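Flagellar hook associated protein type 3 FlgL (Legionella pneumophila subsp. pneumophila, PDB 5YTI) probably serves as a structural protein of the bacterial flagellum, a flagellin-family member at the junction between hook and filament. Local coordinates at residues Gln94-Gly98 with Asn324-Leu328; Val208-Thr214 with Gly271-Val275; Pro221-Thr227 with Met239-Ser245. All blocks are in the same frame, centred on the assembly; numbering follows the deposited sequence.

Contact 1: residues Gln94-Gly98 with Asn324-Leu328; sequences QIQAG and NNQLL
Gln94-Gly98 and Asn324-Leu328 run in opposite chain directions, with CA of Gln94 6.3 Å from CA of Leu328 and CA of Gly98 6.1 Å from CA of Asn324. This is antiparallel helix packing within the long helical bundle of a flagellin-family protein, made where the C-terminal part of helix 49-96 meets helix 316-374. Two side-chain amides carry most of it. Gln94 reaches across with CG anti to the backbone N (chi1 -173°), then bends at its next bond, and this brings NE2 within 2.8 Å of Asn324 OD1. OD1 lies close to the amide plane of Gln94, yet NE2 approaches from above the carbonyl plane of Asn324, 44° out of it, and the two amide planes are 53° apart. A weak second bond, 3.3 Å long, joins Gln94 NE2 to Asn324 O, a carbonyl that also accepts the helical bond from Leu328 N. The aliphatic part of Gln94 packs on the second helix: its CG touches the backbone of Leu328, and its CD is 4.0 Å from Leu327 CB. Met303 of helix 296-307 touches both Gln94 and Leu327. At the turn, Ala97 O accepts from Arg107 NH1, and Asn324 ND2, whose placement is less certain, comes within 2.9 Å of Ala97 O.

Contact 2: residues Val208-Thr214 with Gly271-Val275; sequences VSSGSVT and GMEMV
The carboxylate of Glu273, the one flat side-chain group here, has Thr214 over one of its faces: the methyl CG2 sits 3.7 Å from CD, and OG1 stands above the same face, 3.8 Å from OE2. The Glu273 chain runs out extended and crosses the threonine side chain at about a right angle. Ser212 shares this side of the sheet, and its OG is hydrogen-bonded to Ser212 OG of the second subunit. On the opposite side Val213 and Met272, a selenomethionine, pack together, CG2 to CG at 4.4 Å, and both touch Phe193 and Phe219. Further along, Val208 CG1 meets CG of the selenomethionine Met274 at 4.0 Å.

Between these layers the backbones pair antiparallel. Ser212 and Glu273 exchange two bonds, the straighter from Glu273 N to Ser212 O (3.0 Å, 169°), and Thr214 N is bonded to Gly271 O. Toward Val208 the regular pairing is interrupted at Ser209-Gly211, where Gly211 takes a positive phi and its O accepts from Asn190 ND2. Here Ser209 grips Val275 twice: its N donates to Val275 O at 3.0 Å, and its OG accepts from Val275 N at 3.2 Å. The hydroxyl is placed for this by a chi1 of 77°, which sets it between the backbone N and the carbonyl carbon. The chemistry implies that a side-chain oxygen takes the acceptor role a main-chain carbonyl would fill in a regular strand, so strand 207-213 stays bonded to its neighbour across its irregular part.

Contact 3: residues Pro221-Thr227 with Met239-Ser245; sequences PDNYTMT and MVSGTLS
Asp222 holds the turn Thr243-Ser245 through both carboxylate oxygens. OD1 receives Leu244 N on its syn side in a nearly straight bond (3.1 Å, 169°), while OD2 accepts from Ser245 OG at 3.0 Å on its anti side. A third donor, Asn223 N, meets Asp222 OD1 from above the carboxylate plane at 2.7 Å, so bonds from three directions fix the rotation of the group. A chi1 of -159° swings the carboxylate away from the backbone N, and its CG stands 4.3 Å above one face of the Tyr224 ring, offset toward the rim.

Beside this cluster the backbones zip together: Thr243 N donates to Asn223 O, and the pairs Thr225-Ser241 and Thr227-Met239 each exchange two bonds. On the face bearing Tyr224, the two branches of Val240 are shared, CG1 lying 3.9 Å from Tyr224 CD1 and CG2 3.9 Å from CG of the selenomethionine Met226. Further out, Tyr224 OH is held by Asn270 ND2 and Val220 O, and Phe269 meets the ring. Asn223 ND2 instead bonds Ser343 OG of the second subunit. Strands 224-230 and 236-242 thus form an antiparallel beta hairpin, which strand 246-249 extends into a meander along one side of the five-stranded sheet.

How the contacts relate
From the N terminus, helix 49-96 leads into contact 1, which closes the longest loop by bringing Gln94-Gly98 against Asn324-Leu328 some 226 residues later. Contact 2 is nested within that loop, joining strand 207-213 to strand 272-277 of the three-stranded sheet. Contact 3 lies inside contact 2 in turn, as the local hairpin of the five-stranded sheet, so the three closures nest without crossing. Contacts 1 and 2 touch where helix 316-374 packs beside Val208-Ser210, linking bundle to beta domain; their centres are 17 Å apart. Contacts 2 and 3, with centres 14 Å apart, do not touch, yet both reach the second subunit.

Contact 1: residues Gln94-Gly98 with Asn324-Leu328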
# COMPACT_ATOMS: atom_id res chain seq x y z
N GLN A 94 0.10 21.28 2.35
CA GLN A 94 -0.94 20.81 1.42
C GLN A 94 -2.28 21.42 1.73
O GLN A 94 -3.05 21.64 0.81
CB GLN A 94 -1.08 19.28 1.36
CG GLN A 94 -2.03 18.74 0.27
CD GLN A 94 -1.94 19.47 -1.07
OE1 GLN A 94 -0.87 19.83 -1.54
NE2 GLN A 94 -3.08 19.69 -1.68
N ILE A 95 -2.55 21.69 3.00
CA ILE A 95 -3.87 22.21 3.35
C ILE A 95 -4.09 23.63 2.87
O ILE A 95 -5.16 23.93 2.38
CB ILE A 95 -4.14 22.12 4.85
CG1 ILE A 95 -4.98 20.89 5.13
CG2 ILE A 95 -4.89 23.37 5.31
CD1 ILE A 95 -5.03 20.51 6.59
N GLN A 96 -3.07 24.48 2.99
CA GLN A 96 -3.12 25.85 2.45
C GLN A 96 -3.27 25.83 0.92
O GLN A 96 -3.97 26.70 0.33
CB GLN A 96 -1.85 26.64 2.75
CG GLN A 96 -1.04 26.23 3.95
CD GLN A 96 -1.55 26.80 5.24
OE1 GLN A 96 -1.78 26.07 6.21
NE2 GLN A 96 -1.72 28.12 5.28
N ALA A 97 -2.60 24.87 0.28
CA ALA A 97 -2.66 24.74 -1.18
C ALA A 97 -4.10 24.57 -1.65
O ALA A 97 -4.41 24.78 -2.83
CB ALA A 97 -1.81 23.57 -1.65
N GLY A 98 -4.96 24.18 -0.72
CA GLY A 98 -6.37 24.10 -0.99
C GLY A 98 -7.15 25.27 -0.42
O GLY A 98 -8.37 25.26 -0.46
N ASN A 324 -5.71 18.39 -5.05
CA ASN A 324 -5.36 18.72 -3.66
C ASN A 324 -5.89 17.64 -2.73
O ASN A 324 -5.12 17.11 -1.93
CB ASN A 324 -5.97 20.05 -3.19
CG ASN A 324 -5.17 21.27 -3.59
OD1 ASN A 324 -3.94 21.22 -3.82
ND2 ASN A 324 -5.87 22.39 -3.65
N ASN A 325 -7.19 17.33 -2.82
CA ASN A 325 -7.83 16.30 -2.00
C ASN A 325 -7.10 14.97 -2.04
O ASN A 325 -7.04 14.23 -1.03
CB ASN A 325 -9.23 16.01 -2.49
CG ASN A 325 -10.22 17.02 -2.00
OD1 ASN A 325 -10.04 18.20 -2.26
ND2 ASN A 325 -11.26 16.57 -1.26
N GLN A 326 -6.58 14.65 -3.22
CA GLN A 326 -5.85 13.39 -3.40
C GLN A 326 -4.55 13.46 -2.65
O GLN A 326 -4.19 12.56 -1.91
CB GLN A 326 -5.62 13.05 -4.89
CG GLN A 326 -6.91 12.74 -5.64
CD GLN A 326 -7.26 11.28 -5.60
OE1 GLN A 326 -6.45 10.46 -6.02
NE2 GLN A 326 -8.47 10.94 -5.13
N LEU A 327 -3.83 14.57 -2.84
CA LEU A 327 -2.51 14.71 -2.27
C LEU A 327 -2.59 14.79 -0.75
O LEU A 327 -1.65 14.44 -0.07
CB LEU A 327 -1.79 15.93 -2.85
CG LEU A 327 -1.31 15.78 -4.30
CD1 LEU A 327 -0.79 17.12 -4.80
CD2 LEU A 327 -0.21 14.73 -4.41
N LEU A 328 -3.72 15.21 -0.21
CA LEU A 328 -3.84 15.20 1.21
C LEU A 328 -3.93 13.76 1.65
O LEU A 328 -3.32 13.36 2.61
CB LEU A 328 -5.09 15.92 1.62
CG LEU A 328 -5.30 16.02 3.11
CD1 LEU A 328 -4.16 16.82 3.74
CD2 LEU A 328 -6.64 16.69 3.32

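Contact 2: residues Val208-Thr214 with Gly271-Val275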
# COMPACT_ATOMS: atom_id res chain seq x y z
N VAL A 208 -13.58 16.98 -6.97
CA VAL A 208 -14.03 15.70 -6.38
C VAL A 208 -13.29 15.33 -5.09
O VAL A 208 -12.06 15.43 -5.01
CB VAL A 208 -13.85 14.52 -7.38
CG1 VAL A 208 -14.64 13.31 -6.92
CG2 VAL A 208 -14.26 14.91 -8.79
N SER A 209 -14.04 14.86 -4.10
CA SER A 209 -13.45 14.47 -2.83
C SER A 209 -12.55 13.24 -3.05
O SER A 209 -12.53 12.70 -4.14
CB SER A 209 -14.55 14.18 -1.80
OG SER A 209 -15.14 12.91 -2.02
N SER A 210 -11.79 12.82 -2.05
CA SER A 210 -10.99 11.59 -2.16
C SER A 210 -11.91 10.37 -2.05
O SER A 210 -11.57 9.26 -2.55
CB SER A 210 -9.87 11.54 -1.12
OG SER A 210 -10.30 11.72 0.23
N GLY A 211 -13.07 10.58 -1.39
CA GLY A 211 -14.08 9.53 -1.23
C GLY A 211 -13.54 8.29 -0.53
O GLY A 211 -12.39 8.28 -0.08
N SER A 212 -14.35 7.25 -0.41
CA SER A 212 -13.90 6.00 0.21
C SER A 212 -14.74 4.78 -0.22
O SER A 212 -15.83 4.92 -0.74
CB SER A 212 -14.04 6.11 1.72
OG SER A 212 -15.36 5.69 2.09
N VAL A 213 -14.22 3.58 0.05
CA VAL A 213 -14.98 2.36 -0.04
C VAL A 213 -15.85 2.21 1.22
O VAL A 213 -15.31 2.12 2.34
CB VAL A 213 -14.06 1.13 -0.10
CG1 VAL A 213 -14.87 -0.16 -0.03
CG2 VAL A 213 -13.18 1.20 -1.34
N THR A 214 -17.17 2.19 1.01
CA THR A 214 -18.15 2.10 2.09
C THR A 214 -18.76 0.72 2.16
O THR A 214 -19.27 0.33 3.20
CB THR A 214 -19.33 3.08 1.93
OG1 THR A 214 -20.10 2.69 0.79
CG2 THR A 214 -18.89 4.51 1.76
N GLY A 271 -19.60 -0.27 -4.55
CA GLY A 271 -18.96 -0.15 -3.25
C GLY A 271 -18.26 1.14 -2.88
O GLY A 271 -17.70 1.21 -1.80
N MSE A 272 -18.27 2.16 -3.74
CA MSE A 272 -17.49 3.39 -3.48
C MSE A 272 -18.40 4.58 -3.40
O MSE A 272 -19.44 4.58 -4.06
CB MSE A 272 -16.44 3.65 -4.57
CG MSE A 272 -15.49 2.50 -4.86
SE MSE A 272 -14.73 2.65 -6.68
CE MSE A 272 -13.41 1.24 -6.50
N GLU A 273 -18.04 5.59 -2.60
CA GLU A 273 -18.77 6.87 -2.55
C GLU A 273 -17.79 8.04 -2.73
O GLU A 273 -16.63 7.94 -2.35
CB GLU A 273 -19.56 7.02 -1.23
CG GLU A 273 -20.86 6.18 -1.18
CD GLU A 273 -21.68 6.34 0.11
OE1 GLU A 273 -21.46 7.32 0.88
OE2 GLU A 273 -22.58 5.48 0.33
N MSE A 274 -18.25 9.13 -3.35
CA MSE A 274 -17.46 10.36 -3.52
C MSE A 274 -18.39 11.54 -3.70
O MSE A 274 -19.59 11.36 -3.89
CB MSE A 274 -16.45 10.26 -4.67
CG MSE A 274 -16.97 10.20 -6.13
SE MSE A 274 -15.97 8.80 -7.15
CE MSE A 274 -17.00 7.28 -6.45
N VAL A 275 -17.86 12.76 -3.61
CA VAL A 275 -18.73 13.94 -3.63
C VAL A 275 -18.18 14.99 -4.56
O VAL A 275 -17.02 15.38 -4.42
CB VAL A 275 -18.90 14.52 -2.21
CG1 VAL A 275 -19.47 15.93 -2.24
CG2 VAL A 275 -19.78 13.60 -1.38

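Contact 3: residues Pro221-Thr227 with Met239-Ser245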
# COMPACT_ATOMS: atom_id res chain seq x y z
N PRO A 221 -12.90 -3.54 -8.35
CA PRO A 221 -11.83 -2.73 -8.90
C PRO A 221 -12.01 -2.60 -10.45
O PRO A 221 -12.32 -3.60 -11.15
CB PRO A 221 -10.57 -3.53 -8.52
CG PRO A 221 -11.03 -4.97 -8.37
CD PRO A 221 -12.54 -4.96 -8.19
N ASP A 222 -11.85 -1.38 -10.96
CA ASP A 222 -11.98 -1.11 -12.39
C ASP A 222 -11.40 0.27 -12.71
O ASP A 222 -11.13 1.07 -11.84
CB ASP A 222 -13.46 -1.19 -12.82
CG ASP A 222 -13.66 -1.44 -14.34
OD1 ASP A 222 -12.66 -1.50 -15.10
OD2 ASP A 222 -14.86 -1.57 -14.77
N ASN A 223 -11.21 0.52 -14.00
CA ASN A 223 -10.89 1.84 -14.52
C ASN A 223 -12.19 2.52 -14.98
O ASN A 223 -12.85 2.13 -15.98
CB ASN A 223 -9.91 1.72 -15.69
CG ASN A 223 -8.51 1.49 -15.25
OD1 ASN A 223 -7.94 2.35 -14.63
ND2 ASN A 223 -7.94 0.37 -15.59
N TYR A 224 -12.54 3.56 -14.23
CA TYR A 224 -13.85 4.19 -14.35
C TYR A 224 -13.69 5.54 -14.98
O TYR A 224 -12.69 6.20 -14.80
CB TYR A 224 -14.52 4.33 -12.96
CG TYR A 224 -14.96 3.01 -12.34
CD1 TYR A 224 -16.17 2.46 -12.66
CD2 TYR A 224 -14.16 2.34 -11.44
CE1 TYR A 224 -16.58 1.26 -12.11
CE2 TYR A 224 -14.54 1.14 -10.87
CZ TYR A 224 -15.76 0.60 -11.20
OH TYR A 224 -16.18 -0.62 -10.64
N THR A 225 -14.69 5.95 -15.71
CA THR A 225 -14.72 7.26 -16.27
C THR A 225 -16.06 7.89 -15.91
O THR A 225 -17.14 7.30 -16.10
CB THR A 225 -14.49 7.17 -17.79
OG1 THR A 225 -13.49 6.16 -18.05
CG2 THR A 225 -14.07 8.55 -18.34
N MSE A 226 -15.96 9.09 -15.35
CA MSE A 226 -17.13 9.86 -14.93
C MSE A 226 -17.25 11.00 -15.90
O MSE A 226 -16.31 11.79 -16.09
CB MSE A 226 -16.93 10.39 -13.51
CG MSE A 226 -18.18 11.09 -12.96
SE MSE A 226 -17.85 11.94 -11.20
CE MSE A 226 -18.82 10.47 -10.32
N THR A 227 -18.41 11.09 -16.52
CA THR A 227 -18.61 12.00 -17.62
C THR A 227 -19.89 12.78 -17.27
O THR A 227 -20.94 12.17 -16.97
CB THR A 227 -18.69 11.20 -18.97
OG1 THR A 227 -19.06 9.84 -18.71
CG2 THR A 227 -17.32 11.11 -19.69
N MSE A 239 -22.65 10.46 -15.36
CA MSE A 239 -22.55 9.10 -15.89
C MSE A 239 -21.26 8.49 -15.49
O MSE A 239 -20.25 9.17 -15.36
CB MSE A 239 -22.74 9.14 -17.39
CG MSE A 239 -24.23 9.35 -17.59
SE MSE A 239 -24.69 9.49 -19.48
CE MSE A 239 -23.76 11.18 -19.91
N VAL A 240 -21.30 7.19 -15.28
CA VAL A 240 -20.09 6.44 -14.97
C VAL A 240 -20.11 5.10 -15.68
O VAL A 240 -21.12 4.37 -15.68
CB VAL A 240 -19.94 6.21 -13.45
CG1 VAL A 240 -18.83 5.22 -13.14
CG2 VAL A 240 -19.66 7.52 -12.74
N SER A 241 -18.98 4.78 -16.28
CA SER A 241 -18.82 3.49 -16.90
C SER A 241 -17.37 3.13 -16.71
O SER A 241 -16.62 3.89 -16.12
CB SER A 241 -19.16 3.58 -18.37
OG SER A 241 -18.16 4.36 -19.00
N GLY A 242 -16.97 1.97 -17.21
CA GLY A 242 -15.66 1.45 -16.88
C GLY A 242 -15.29 0.33 -17.81
O GLY A 242 -16.15 -0.34 -18.36
N THR A 243 -14.00 0.13 -17.95
CA THR A 243 -13.49 -0.77 -18.93
C THR A 243 -14.16 -2.11 -18.79
O THR A 243 -14.73 -2.59 -19.76
CB THR A 243 -12.00 -0.99 -18.78
OG1 THR A 243 -11.35 0.26 -18.57
CG2 THR A 243 -11.44 -1.66 -20.02
N LEU A 244 -14.11 -2.71 -17.60
CA LEU A 244 -14.62 -4.08 -17.40
C LEU A 244 -16.10 -4.11 -17.15
O LEU A 244 -16.73 -5.12 -17.39
CB LEU A 244 -13.91 -4.78 -16.24
CG LEU A 244 -12.37 -4.87 -16.30
CD1 LEU A 244 -11.71 -5.08 -14.92
CD2 LEU A 244 -11.89 -5.92 -17.32
N SER A 245 -16.67 -3.02 -16.65
CA SER A 245 -18.03 -3.03 -16.11
C SER A 245 -19.02 -2.53 -17.10
O SER A 245 -20.22 -2.58 -16.85
CB SER A 245 -18.11 -2.13 -14.87
OG SER A 245 -17.46 -2.71 -13.77